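Local coordinates for protein particle-associated lyase (Acinetobacter bacteriophage AP22, PDB 4Y9V) that binds the capsular saccharide of Acinetobacter baumannii as a trimeric phage tailspike and probably degrades it as a lyase, at residues Ala472-Gly477 / Gly487-Asp492; Arg481-Ile486 / Thr512-Val517. One frame throughout, in Å; residues are numbered along the deposited sequence. Where two conformers were deposited one is given.

Along the chain the four segments alternate, so the two contacts cross. Strand 470-476 carries the first side of contact 1; a loop of nine residues then brings strand 486-496 back to face it, and contact 1 closes this short loop. The first side of contact 2, Arg-481 to Ile-486, lies inside that loop. Its partner, Thr-512 to Val-517, comes 25 residues later, after strand 486-496, so contact 2 closes the longer loop that holds this strand. The two contacts also touch: OD1 of Asp-476 forms a 2.8 Å salt bridge with NH2 of Arg-481. Contact 1 joins two faces of the beta-helix across its interior; contact 2 ties together the loops at their ends.

Contact 1 (Ala472-Gly477 / Gly487-Asp492)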
loop_
_atom_site.group_PDB
_atom_site.type_symbol
_atom_site.label_atom_id
_atom_site.label_comp_id
_atom_site.label_asym_id
_atom_site.label_seq_id
_atom_site.Cartn_x
_atom_site.Cartn_y
_atom_site.Cartn_z
ATOM N N ALA A 472 18.184 0.107 18.613
ATOM C CA ALA A 472 17.221 -0.597 19.450
ATOM C C ALA A 472 17.720 -0.721 20.889
ATOM O O ALA A 472 18.879 -1.067 21.115
ATOM C CB ALA A 472 16.961 -2.007 18.908
ATOM N N TRP A 473 16.796 -0.515 21.834
ATOM C CA TRP A 473 17.086 -0.753 23.254
ATOM C C TRP A 473 15.782 -1.126 23.949
ATOM O O TRP A 473 14.745 -0.518 23.678
ATOM C CB TRP A 473 17.687 0.475 23.907
ATOM C CG TRP A 473 18.183 0.248 25.303
ATOM C CD1 TRP A 473 18.864 -0.831 25.796
ATOM C CD2 TRP A 473 18.070 1.175 26.397
ATOM N NE1 TRP A 473 19.176 -0.645 27.116
ATOM C CE2 TRP A 473 18.705 0.573 27.521
ATOM C CE3 TRP A 473 17.492 2.442 26.551
ATOM C CZ2 TRP A 473 18.781 1.222 28.757
ATOM C CZ3 TRP A 473 17.563 3.079 27.767
ATOM C CH2 TRP A 473 18.193 2.454 28.868
ATOM N N VAL A 474 15.845 -2.119 24.837
ATOM C CA VAL A 474 14.724 -2.569 25.669
ATOM C C VAL A 474 15.288 -2.764 27.071
ATOM O O VAL A 474 16.262 -3.489 27.225
ATOM C CB VAL A 474 14.130 -3.883 25.134
ATOM C CG1 VAL A 474 13.009 -4.361 26.052
ATOM C CG2 VAL A 474 13.650 -3.743 23.702
ATOM N N GLU A 475 14.672 -2.152 28.105
ATOM C CA GLU A 475 15.228 -2.279 29.438
ATOM C C GLU A 475 14.187 -1.877 30.497
ATOM O O GLU A 475 13.292 -1.059 30.247
ATOM C CB GLU A 475 16.502 -1.428 29.562
ATOM C CG GLU A 475 17.333 -1.685 30.850
ATOM C CD GLU A 475 17.604 -3.139 31.058
ATOM O OE1 GLU A 475 18.596 -3.653 30.488
ATOM O OE2 GLU A 475 16.801 -3.809 31.754
ATOM N N ASP A 476 14.385 -2.417 31.694
ATOM C CA ASP A 476 13.577 -2.014 32.845
ATOM C C ASP A 476 13.831 -0.534 33.171
ATOM O O ASP A 476 14.844 0.041 32.787
ATOM C CB ASP A 476 13.888 -2.915 34.040
ATOM C CG ASP A 476 12.849 -2.864 35.154
ATOM O OD1 ASP A 476 11.723 -2.321 34.932
ATOM O OD2 ASP A 476 13.169 -3.360 36.273
ATOM N N GLY A 477 12.916 0.042 33.935
ATOM C CA GLY A 477 13.013 1.416 34.329
ATOM C C GLY A 477 14.087 1.680 35.398
ATOM O O GLY A 477 14.516 2.837 35.550
ATOM N N GLY A 487 12.443 -11.776 23.264
ATOM C CA GLY A 487 12.562 -12.935 22.408
ATOM C C GLY A 487 13.715 -12.767 21.439
ATOM O O GLY A 487 14.738 -13.433 21.485
ATOM N N TYR A 488 13.543 -11.780 20.550
ATOM C CA TYR A 488 14.587 -11.457 19.603
ATOM C C TYR A 488 14.621 -9.966 19.333
ATOM O O TYR A 488 13.623 -9.252 19.406
ATOM C CB TYR A 488 14.410 -12.223 18.262
ATOM C CG TYR A 488 13.119 -11.955 17.544
ATOM C CD1 TYR A 488 11.954 -12.663 17.846
ATOM C CD2 TYR A 488 13.032 -10.987 16.569
ATOM C CE1 TYR A 488 10.769 -12.423 17.226
ATOM C CE2 TYR A 488 11.835 -10.743 15.893
ATOM C CZ TYR A 488 10.718 -11.465 16.225
ATOM O OH TYR A 488 9.516 -11.255 15.589
ATOM N N ILE A 489 15.841 -9.514 18.980
ATOM C CA ILE A 489 16.042 -8.189 18.409
ATOM C C ILE A 489 16.859 -8.372 17.129
ATOM O O ILE A 489 17.954 -8.922 17.158
ATOM C CB ILE A 489 16.696 -7.181 19.354
ATOM C CG1 ILE A 489 15.842 -6.973 20.615
ATOM C CG2 ILE A 489 16.964 -5.872 18.613
ATOM C CD1 ILE A 489 16.495 -6.140 21.689
ATOM N N ILE A 490 16.281 -7.918 16.011
ATOM C CA ILE A 490 16.950 -7.928 14.724
ATOM C C ILE A 490 17.152 -6.482 14.288
ATOM O O ILE A 490 16.191 -5.719 14.247
ATOM C CB ILE A 490 16.089 -8.680 13.683
ATOM C CG1 ILE A 490 15.976 -10.154 14.061
ATOM C CG2 ILE A 490 16.607 -8.471 12.277
ATOM C CD1 ILE A 490 14.935 -10.908 13.227
ATOM N N VAL A 491 18.401 -6.109 14.010
ATOM C CA VAL A 491 18.746 -4.804 13.421
ATOM C C VAL A 491 19.737 -5.143 12.322
ATOM O O VAL A 491 20.950 -5.132 12.544
ATOM C CB VAL A 491 19.289 -3.807 14.430
ATOM C CG1 VAL A 491 19.535 -2.461 13.750
ATOM C CG2 VAL A 491 18.359 -3.638 15.638
ATOM N N ASP A 492 19.210 -5.514 11.136
ATOM C CA ASP A 492 20.026 -6.207 10.133
ATOM C C ASP A 492 20.263 -5.414 8.838
ATOM O O ASP A 492 21.126 -5.846 8.064
ATOM C CB ASP A 492 19.471 -7.575 9.812
ATOM C CG ASP A 492 18.115 -7.548 9.148
ATOM O OD1 ASP A 492 17.497 -6.499 9.083
ATOM O OD2 ASP A 492 17.674 -8.654 8.694
#
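The methyl CB of Ala-472 meets two branches at once: CG2 of Ile-489 and CG2 of Val-491, each 3.9 Å away. Both beta-branched residues project from the facing strand toward it, and so small a side chain suits a place where two bulky neighbours converge. In Ile-489, CG1 sits beside the backbone N (chi1 -60°), which puts CG2 anti to that N and facing Ala-472, while the longer branch, extended along CG1, carries CD1 toward Val-474. There it comes 4.2 Å from CG2 of Val-474, a looser touch.

No hydrogen bond links the two strands, which run nearly antiparallel with axes 8.8 Å apart. They belong to different faces of the parallel beta-helix expected of a pectin lyase-like domain, and they pack through its interior, where apolar side chains stack from coil to coil. Val-474 and Ala-472 accordingly also rest on Val-455 of strand 453-458, and Val-474 touches Val-453 of the same strand too. Alternation along the strands puts the intervening residues on the outer side. Ile-490 points away from Ala-472 and Val-474 and packs on Val-495 of a second subunit, while Trp-473 turns outward to meet Tyr-507 edge-to-face.

Contact 2 (Arg481-Ile486 / Thr512-Val517); sequences RYTVPI and TLATNV
Two backbone groups grip OG1 of Thr-512, the residue whose methyl group meets Ile-486 across the contact: the hydroxyl bonds to the carbonyl O of Tyr-507 and to the amide N of Ser-509. Held in this way, with OG1 between the backbone N and the carbonyl carbon (chi1 59°), the side chain keeps its rotation, and CG2 is set 4.0 Å from CD1 of Ile-486. Threonine fits because one branch bonds to backbone groups of the neighbouring loop while the other offers a methyl to the apolar side. The same CD1 also rests against the backbone of Thr-512, 4.0 Å from its CA.

Ile-486 makes its second contact with Val-517. Its CG2 lies 3.8 Å from CG1 of Val-517, and the two side chains cross obliquely. The other branch of the valine, CG2, bears on the backbone of the isoleucine, 3.8 Å from the carbonyl O of Ile-486. A forked side chain thus fills the approach with both methyls. Val-517 is placed by a type I beta turn that begins at Ala-514 and is closed by a bond of 3.1 Å from N of Val-517 to O of Ala-514.

At the edge of the contact, CB of Ala-514 and CG2 of Thr-483 meet at 4.1 Å. The Thr-483 hydroxyl is engaged elsewhere, with NE2 of Gln-510, leaving its methyl for the alanine.

The loops pack against strand 470-476: Ile-486 and Val-484 touch Val-474, and Thr-512 touches Trp-473. Segment 481-486 runs on into strand 486-496, and Val-517 stands just before strand 518-531, which pairs parallel with strand 486-496.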
loop_
_atom_site.group_PDB
_atom_site.type_symbol
_atom_site.label_atom_id
_atom_site.label_comp_id
_atom_site.label_asym_id
_atom_site.label_seq_id
_atom_site.Cartn_x
_atom_site.Cartn_y
_atom_site.Cartn_z
ATOM N N ARG A 481 16.903 -4.098 38.174
ATOM C CA ARG A 481 15.757 -4.471 39.001
ATOM C C ARG A 481 15.153 -5.739 38.473
ATOM O O ARG A 481 15.331 -6.812 39.054
ATOM C CB ARG A 481 14.767 -3.302 39.093
ATOM C CG ARG A 481 13.516 -3.655 39.891
ATOM C CD ARG A 481 12.509 -2.525 39.949
ATOM N NE ARG A 481 11.910 -2.318 38.624
ATOM C CZ ARG A 481 10.717 -1.732 38.441
ATOM N NH1 ARG A 481 10.027 -1.273 39.471
ATOM N NH2 ARG A 481 10.232 -1.672 37.190
ATOM N N TYR A 482 14.466 -5.675 37.300
ATOM C CA TYR A 482 13.993 -6.849 36.617
ATOM C C TYR A 482 14.661 -6.909 35.257
ATOM O O TYR A 482 15.018 -5.903 34.651
ATOM C CB TYR A 482 12.444 -6.809 36.394
ATOM C CG TYR A 482 11.691 -6.627 37.675
ATOM C CD1 TYR A 482 11.720 -7.589 38.675
ATOM C CD2 TYR A 482 10.957 -5.470 37.953
ATOM C CE1 TYR A 482 11.050 -7.440 39.880
ATOM C CE2 TYR A 482 10.296 -5.271 39.140
ATOM C CZ TYR A 482 10.352 -6.259 40.103
ATOM O OH TYR A 482 9.729 -6.155 41.332
ATOM N N THR A 483 14.739 -8.140 34.722
ATOM C CA THR A 483 14.982 -8.325 33.290
ATOM C C THR A 483 13.650 -8.186 32.573
ATOM O O THR A 483 12.660 -8.830 32.952
ATOM C CB THR A 483 15.597 -9.709 33.045
ATOM O OG1 THR A 483 16.915 -9.668 33.617
ATOM C CG2 THR A 483 15.696 -10.017 31.590
ATOM N N VAL A 484 13.617 -7.359 31.527
ATOM C CA VAL A 484 12.474 -7.353 30.606
ATOM C C VAL A 484 12.693 -8.522 29.655
ATOM O O VAL A 484 13.703 -8.518 28.951
ATOM C CB VAL A 484 12.364 -6.034 29.840
ATOM C CG1 VAL A 484 11.262 -6.132 28.812
ATOM C CG2 VAL A 484 12.127 -4.875 30.818
ATOM N N PRO A 485 11.841 -9.542 29.629
ATOM C CA PRO A 485 12.073 -10.664 28.699
ATOM C C PRO A 485 12.048 -10.173 27.280
ATOM O O PRO A 485 11.155 -9.413 26.884
ATOM C CB PRO A 485 10.894 -11.601 28.987
ATOM C CG PRO A 485 10.417 -11.244 30.385
ATOM C CD PRO A 485 10.591 -9.737 30.415
ATOM N N ILE A 486 13.024 -10.639 26.469
ATOM C CA ILE A 486 13.152 -10.311 25.067
ATOM C C ILE A 486 13.245 -11.611 24.317
ATOM O O ILE A 486 14.086 -12.463 24.652
ATOM C CB ILE A 486 14.387 -9.413 24.803
ATOM C CG1 ILE A 486 14.230 -8.055 25.504
ATOM C CG2 ILE A 486 14.679 -9.288 23.329
ATOM C CD1 ILE A 486 15.521 -7.301 25.619
ATOM N N THR A 512 19.054 -6.686 27.307
ATOM C CA THR A 512 19.459 -7.032 25.957
ATOM C C THR A 512 20.599 -8.069 25.929
ATOM O O THR A 512 20.825 -8.667 24.860
ATOM C CB THR A 512 19.835 -5.804 25.119
ATOM O OG1 THR A 512 20.909 -5.140 25.786
ATOM C CG2 THR A 512 18.660 -4.873 24.906
ATOM N N LEU A 513 21.278 -8.292 27.057
ATOM C CA LEU A 513 22.372 -9.247 27.152
ATOM C C LEU A 513 21.969 -10.519 27.884
ATOM O O LEU A 513 22.824 -11.411 28.102
ATOM C CB LEU A 513 23.559 -8.579 27.834
ATOM C CG LEU A 513 24.199 -7.411 27.080
ATOM C CD1 LEU A 513 25.235 -6.734 27.926
ATOM C CD2 LEU A 513 24.744 -7.903 25.765
ATOM N N ALA A 514 20.733 -10.667 28.293
ATOM C CA ALA A 514 20.340 -11.841 29.070
ATOM C C ALA A 514 20.477 -13.101 28.257
ATOM O O ALA A 514 20.398 -13.095 27.034
ATOM C CB ALA A 514 18.900 -11.641 29.587
ATOM N N THR A 515 20.681 -14.191 28.995
ATOM C CA THR A 515 21.029 -15.489 28.421
ATOM C C THR A 515 20.194 -15.915 27.244
ATOM O O THR A 515 20.635 -16.344 26.170
ATOM C CB THR A 515 20.985 -16.564 29.523
ATOM O OG1 THR A 515 21.809 -16.205 30.595
ATOM C CG2 THR A 515 21.633 -17.809 28.933
ATOM N N ASN A 516 18.874 -15.801 27.421
ATOM C CA ASN A 516 18.100 -16.400 26.313
ATOM C C ASN A 516 17.793 -15.515 25.124
ATOM O O ASN A 516 17.095 -15.964 24.227
ATOM C CB ASN A 516 16.839 -16.989 26.942
ATOM C CG ASN A 516 17.229 -18.205 27.800
ATOM O OD1 ASN A 516 18.001 -19.118 27.416
ATOM N ND2 ASN A 516 16.620 -18.162 28.981
ATOM N N VAL A 517 18.288 -14.294 25.131
ATOM C CA VAL A 517 17.978 -13.323 24.086
ATOM C C VAL A 517 18.724 -13.667 22.816
ATOM O O VAL A 517 19.917 -13.967 22.870
ATOM C CB VAL A 517 18.366 -11.909 24.553
ATOM C CG1 VAL A 517 18.157 -10.891 23.453
ATOM C CG2 VAL A 517 17.572 -11.541 25.804
#